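CS1 fimbrial subunit A (Escherichia coli, PDB 4HJI) builds the shaft of CS1 fimbriae, the chaperone-usher pili by which enterotoxigenic bacteria colonise host epithelium. Local coordinates at residues 23-28 / 57-62; 69-74 / 151-156. All coordinates share one frame; numbering follows the deposited sequence.

Interaction 1: residues 23-28 / 57-62; sequences PTVDLL and TVVHTN
Leu28 lays its CD2 methyl over one face of the His60 ring, 3.9 Å from the ring centroid and displaced toward the NE2 and CE1 rim, a CH-pi contact made with the two side chains nearly at right angles. Val58 CG2 sits at the edge of the same imidazole, in its plane. On the opposite side of the strand pair the packing is purely aliphatic at two points: Val25 CG2 meets Val59 CG1 at 3.9 Å, and Leu27 CD1 reaches Val59 CG2 at 3.8 Å. Leu27 holds CG anti to its backbone nitrogen (chi1 -173°), which swings CD1 across to Val59 and on to the side chain of Thr57. Beyond the last strand pair, Thr24 CG2 rests against the amide nitrogen ND2 of Asn62 at 3.5 Å.

These side chains are set by an antiparallel ladder between the N-terminal strand and strand 49-61, part of the immunoglobulin-like beta sandwich expected of a chaperone-usher pilin. Asp26 with His60 and Leu28 with Val58 are hydrogen-bonded pairs, each with two N-H...O bonds; Val58 N to Leu28 O is the shortest at 2.8 Å, and Leu28 N answers it almost straight (171°). Leu27-Val59, between them, and Val25-Thr61, one step beyond Asp26-His60, are non-hydrogen-bonded pairs. Past the strand end, Asn62 N still donates to Thr24 O at 3.1 Å, though with a more bent N-H...O angle of 139°.

Further out, strand 119-131 is joined to 57-61 by backbone hydrogen bonds between Thr57 and Gln125, Val59 and Ser122, and Thr61 and Lys120, while Gln125 O also receives the hydroxyl of Thr57. Phe94 of strand 87-94 packs on Leu27, Thr57 and Val59. Asp26 OD1, whose position is less certain, pairs with Lys165, and Asn62 OD1 probably with Lys156.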
loop_
_atom_site.group_PDB
_atom_site.type_symbol
_atom_site.label_atom_id
_atom_site.label_comp_id
_atom_site.label_asym_id
_atom_site.label_seq_id
_atom_site.Cartn_x
_atom_site.Cartn_y
_atom_site.Cartn_z
ATOM N N PRO A 23 -10.602 -0.991 16.179
ATOM C CA PRO A 23 -11.075 -0.754 14.808
ATOM C C PRO A 23 -12.240 -1.664 14.396
ATOM O O PRO A 23 -12.360 -2.775 14.917
ATOM C CB PRO A 23 -9.839 -1.069 13.966
ATOM N N THR A 24 -13.097 -1.191 13.487
ATOM C CA THR A 24 -14.165 -2.017 12.896
ATOM C C THR A 24 -13.647 -2.904 11.752
ATOM O O THR A 24 -14.202 -3.969 11.465
ATOM C CB THR A 24 -15.333 -1.160 12.358
ATOM O OG1 THR A 24 -14.836 -0.093 11.534
ATOM C CG2 THR A 24 -16.137 -0.574 13.497
ATOM N N VAL A 25 -12.586 -2.447 11.104
ATOM C CA VAL A 25 -11.994 -3.143 9.966
ATOM C C VAL A 25 -10.479 -3.170 10.155
ATOM O O VAL A 25 -9.932 -2.338 10.869
ATOM C CB VAL A 25 -12.358 -2.435 8.638
ATOM C CG1 VAL A 25 -11.881 -0.995 8.636
ATOM C CG2 VAL A 25 -11.780 -3.168 7.456
ATOM N N ASP A 26 -9.790 -4.120 9.527
ATOM C CA ASP A 26 -8.333 -4.085 9.502
ATOM C C ASP A 26 -7.802 -4.749 8.253
ATOM O O ASP A 26 -8.532 -5.445 7.575
ATOM C CB ASP A 26 -7.749 -4.804 10.716
ATOM C CG ASP A 26 -6.392 -4.259 11.125
ATOM O OD1 ASP A 26 -5.755 -3.525 10.334
ATOM O OD2 ASP A 26 -5.965 -4.570 12.272
ATOM N N LEU A 27 -6.539 -4.480 7.960
ATOM C CA LEU A 27 -5.841 -5.103 6.845
ATOM C C LEU A 27 -4.627 -5.824 7.427
ATOM O O LEU A 27 -3.718 -5.192 7.987
ATOM C CB LEU A 27 -5.400 -4.070 5.826
ATOM C CG LEU A 27 -4.800 -4.624 4.530
ATOM C CD1 LEU A 27 -5.852 -5.320 3.662
ATOM C CD2 LEU A 27 -4.215 -3.454 3.762
ATOM N N LEU A 28 -4.644 -7.138 7.316
ATOM C CA LEU A 28 -3.604 -7.985 7.877
ATOM C C LEU A 28 -2.910 -8.755 6.751
ATOM O O LEU A 28 -3.411 -8.824 5.633
ATOM C CB LEU A 28 -4.250 -8.941 8.891
ATOM C CG LEU A 28 -4.346 -8.569 10.403
ATOM C CD1 LEU A 28 -5.107 -7.301 10.695
ATOM C CD2 LEU A 28 -4.982 -9.733 11.154
ATOM N N THR A 57 -2.514 -10.052 1.483
ATOM C CA THR A 57 -3.249 -9.510 2.625
ATOM C C THR A 57 -4.653 -10.085 2.710
ATOM O O THR A 57 -5.137 -10.713 1.773
ATOM C CB THR A 57 -3.403 -7.985 2.512
ATOM O OG1 THR A 57 -4.284 -7.681 1.418
ATOM C CG2 THR A 57 -2.077 -7.332 2.256
ATOM N N VAL A 58 -5.305 -9.858 3.842
ATOM C CA VAL A 58 -6.721 -10.135 4.000
ATOM C C VAL A 58 -7.369 -8.989 4.759
ATOM O O VAL A 58 -6.735 -8.369 5.601
ATOM C CB VAL A 58 -7.011 -11.458 4.744
ATOM C CG1 VAL A 58 -6.610 -12.644 3.883
ATOM C CG2 VAL A 58 -6.334 -11.499 6.117
ATOM N N VAL A 59 -8.633 -8.716 4.430
ATOM C CA VAL A 59 -9.412 -7.719 5.117
ATOM C C VAL A 59 -10.223 -8.394 6.218
ATOM O O VAL A 59 -10.897 -9.394 5.973
ATOM C CB VAL A 59 -10.347 -6.973 4.139
ATOM C CG1 VAL A 59 -11.246 -6.017 4.901
ATOM C CG2 VAL A 59 -9.515 -6.237 3.107
ATOM N N HIS A 60 -10.129 -7.847 7.439
ATOM C CA HIS A 60 -10.964 -8.262 8.557
ATOM C C HIS A 60 -12.050 -7.237 8.792
ATOM O O HIS A 60 -11.778 -6.050 8.773
ATOM C CB HIS A 60 -10.169 -8.330 9.834
ATOM C CG HIS A 60 -9.288 -9.515 9.932
ATOM N ND1 HIS A 60 -9.250 -10.309 11.056
ATOM C CD2 HIS A 60 -8.374 -10.025 9.073
ATOM C CE1 HIS A 60 -8.378 -11.283 10.870
ATOM N NE2 HIS A 60 -7.825 -11.126 9.683
ATOM N N THR A 61 -13.274 -7.692 9.002
ATOM C CA THR A 61 -14.353 -6.767 9.296
ATOM C C THR A 61 -15.278 -7.327 10.351
ATOM O O THR A 61 -15.345 -8.543 10.535
ATOM C CB THR A 61 -15.145 -6.436 8.013
ATOM O OG1 THR A 61 -16.158 -5.457 8.290
ATOM C CG2 THR A 61 -15.787 -7.703 7.399
ATOM N N ASN A 62 -16.004 -6.425 11.014
ATOM C CA ASN A 62 -17.096 -6.807 11.907
ATOM C C ASN A 62 -18.472 -6.776 11.242
ATOM O O ASN A 62 -19.474 -6.976 11.921
ATOM C CB ASN A 62 -17.104 -5.934 13.171
ATOM C CG ASN A 62 -17.602 -4.523 12.921
ATOM O OD1 ASN A 62 -18.033 -4.170 11.811
ATOM N ND2 ASN A 62 -17.545 -3.700 13.961
#

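Interaction 2: residues 69-74 / 151-156; sequences VVKLSA and SIILTK
With CG1 anti to its carbonyl carbon (chi1 -61°) and the chain extended beyond it, Ile153 carries CD1 outward to Lys71 CE, 3.6 Å away, and to Ser73 CB in the conformer modelled here. Lys71 meets it by turning CG between its own backbone nitrogen and carbonyl carbon (chi1 67°), then running straight out, so the aliphatic part of the lysine crosses the isoleucine with CG near CB. In that same Ser73 conformer the OG atoms of Ser73 and Ser151 approach to 2.8 Å, and Ser151 OG is also hydrogen-bonded to the carboxylate of Glu164. Further along this face Val69 and Thr155 lie side by side, the valine CB against Thr155 OG1 as modelled.

Val70, Leu72, Ile152 and Leu154 make an apolar, buried face. Val70 sits between two partners, its CG1 on Ile152 CG2 at 3.9 Å and its CG2 on Leu154 CD2, all pointing the same way; Leu72 CD2 crosses onto Ile152 CG1. This alternation of a partly exposed face and a greasy one is what an antiparallel ladder in a beta sandwich produces. Val69-Thr155 and Lys71-Ile153 are its hydrogen-bonded pairs, and Ile153 N to Lys71 O is essentially linear (179°) at 2.8 Å. Ser73 N prolongs the ladder beyond strand 69-72 by donating to Ser151 O at 2.9 Å. A water then bridges the last gap, accepting from Ser151 N and donating to Ala74 O.

On the other edge of 68-80 the sheet continues by backbone hydrogen bonds between Val70 and Ile104 (strand 104-106) and between Leu72 and Ser100. Strand 144-156 is likewise joined, Ile152 with Lys165 and Leu154 with Val163, to strand 163-173, probably the donor strand added to this construct to complete the pilin fold.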
loop_
_atom_site.group_PDB
_atom_site.type_symbol
_atom_site.label_atom_id
_atom_site.label_comp_id
_atom_site.label_asym_id
_atom_site.label_seq_id
_atom_site.Cartn_x
_atom_site.Cartn_y
_atom_site.Cartn_z
ATOM N N VAL A 69 -13.759 0.967 2.021
ATOM C CA VAL A 69 -13.278 2.090 1.247
ATOM C C VAL A 69 -11.808 2.202 1.545
ATOM O O VAL A 69 -11.417 2.189 2.708
ATOM C CB VAL A 69 -13.984 3.389 1.677
ATOM C CG1 VAL A 69 -13.449 4.587 0.918
ATOM C CG2 VAL A 69 -15.486 3.233 1.527
ATOM N N VAL A 70 -10.999 2.292 0.498
ATOM C CA VAL A 70 -9.553 2.306 0.627
ATOM C C VAL A 70 -8.970 3.474 -0.128
ATOM O O VAL A 70 -9.325 3.724 -1.292
ATOM C CB VAL A 70 -8.929 1.030 0.070
ATOM C CG1 VAL A 70 -7.463 0.938 0.462
ATOM C CG2 VAL A 70 -9.688 -0.176 0.597
ATOM N N LYS A 71 -8.068 4.182 0.522
ATOM C CA LYS A 71 -7.401 5.309 -0.090
ATOM C C LYS A 71 -6.030 5.497 0.520
ATOM O O LYS A 71 -5.695 4.824 1.496
ATOM C CB LYS A 71 -8.244 6.581 0.098
ATOM C CG LYS A 71 -8.349 7.026 1.541
ATOM C CD LYS A 71 -9.308 8.192 1.721
ATOM C CE LYS A 71 -9.173 8.731 3.132
ATOM N NZ LYS A 71 -10.206 9.715 3.526
ATOM N N LEU A 72 -5.248 6.397 -0.068
ATOM C CA LEU A 72 -3.970 6.844 0.493
ATOM C C LEU A 72 -4.187 8.190 1.157
ATOM O O LEU A 72 -4.997 8.978 0.718
ATOM C CB LEU A 72 -2.923 7.001 -0.605
ATOM C CG LEU A 72 -2.676 5.749 -1.438
ATOM C CD1 LEU A 72 -1.855 6.052 -2.692
ATOM C CD2 LEU A 72 -2.020 4.669 -0.601
ATOM N N SER A 73 -3.462 8.466 2.233
ATOM C CA SER A 73 -3.606 9.759 2.905
ATOM C C SER A 73 -2.835 10.854 2.177
ATOM O O SER A 73 -3.057 12.031 2.423
ATOM C CB SER A 73 -3.090 9.667 4.340
ATOM O OG SER A 73 -1.688 9.648 4.320
ATOM N N ALA A 74 -1.915 10.464 1.296
ATOM C CA ALA A 74 -1.125 11.416 0.546
ATOM C C ALA A 74 -0.546 10.656 -0.615
ATOM O O ALA A 74 -0.412 9.432 -0.545
ATOM C CB ALA A 74 -0.017 12.000 1.413
ATOM N N SER A 151 0.856 5.544 3.173
ATOM C CA SER A 151 -0.119 5.642 4.260
ATOM C C SER A 151 -1.481 5.275 3.721
ATOM O O SER A 151 -2.058 6.017 2.907
ATOM C CB SER A 151 -0.116 7.054 4.824
ATOM O OG SER A 151 -1.153 7.280 5.786
ATOM N N ILE A 152 -1.974 4.122 4.143
ATOM C CA ILE A 152 -3.195 3.526 3.595
ATOM C C ILE A 152 -4.272 3.703 4.651
ATOM O O ILE A 152 -4.072 3.443 5.856
ATOM C CB ILE A 152 -3.006 2.041 3.252
ATOM C CG1 ILE A 152 -1.959 1.871 2.141
ATOM C CG2 ILE A 152 -4.310 1.400 2.794
ATOM C CD1 ILE A 152 -1.325 0.498 2.106
ATOM N N ILE A 153 -5.421 4.176 4.210
ATOM C CA ILE A 153 -6.553 4.389 5.081
ATOM C C ILE A 153 -7.672 3.477 4.627
ATOM O O ILE A 153 -8.004 3.451 3.421
ATOM C CB ILE A 153 -7.063 5.841 5.038
ATOM C CG1 ILE A 153 -5.972 6.805 5.496
ATOM C CG2 ILE A 153 -8.290 5.980 5.918
ATOM C CD1 ILE A 153 -6.212 8.230 5.090
ATOM N N LEU A 154 -8.243 2.740 5.578
ATOM C CA LEU A 154 -9.375 1.850 5.312
ATOM C C LEU A 154 -10.508 2.201 6.261
ATOM O O LEU A 154 -10.281 2.458 7.449
ATOM C CB LEU A 154 -9.008 0.373 5.505
ATOM C CG LEU A 154 -7.888 -0.227 4.640
ATOM C CD1 LEU A 154 -6.575 -0.299 5.397
ATOM C CD2 LEU A 154 -8.300 -1.599 4.151
ATOM N N THR A 155 -11.727 2.225 5.719
ATOM C CA THR A 155 -12.949 2.345 6.503
ATOM C C THR A 155 -13.935 1.311 6.001
ATOM O O THR A 155 -13.909 0.945 4.834
ATOM C CB THR A 155 -13.644 3.717 6.355
ATOM O OG1 THR A 155 -14.237 3.829 5.054
ATOM C CG2 THR A 155 -12.666 4.853 6.553
ATOM N N LYS A 156 -14.826 0.868 6.870
ATOM C CA LYS A 156 -15.958 0.062 6.446
ATOM C C LYS A 156 -16.888 0.961 5.644
ATOM O O LYS A 156 -17.075 2.123 6.004
ATOM C CB LYS A 156 -16.685 -0.487 7.674
ATOM C CG LYS A 156 -17.735 -1.541 7.377
ATOM C CD LYS A 156 -18.349 -2.142 8.636
ATOM C CE LYS A 156 -18.676 -1.107 9.710
ATOM N NZ LYS A 156 -19.291 -1.713 10.923
HETATM O O HOH W 1 0.744 7.760 1.253
#

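Overall arrangement
The chain enters through 23-28, makes the strand 38-44, and returns along strand 49-61 to close a 28-residue loop at interaction 1. A short connection then leads into strand 68-80, where interaction 2 opens; it closes 76 intervening residues later on strand 144-156. The two loops therefore follow in series, neither nesting nor crossing. In space the centres of interactions 1 and 2 lie about 12 Å apart. Leu27 CB packs on Leu154 CD1 at 4.0 Å and Val25 CG1 reaches the backbone of Lys156, while Lys156 NZ probably hydrogen-bonds Asn62 OD1 at 2.9 Å. These contacts bring the N-terminal strand and strand 49-61 against strand 144-156, tying the two strand pairs together.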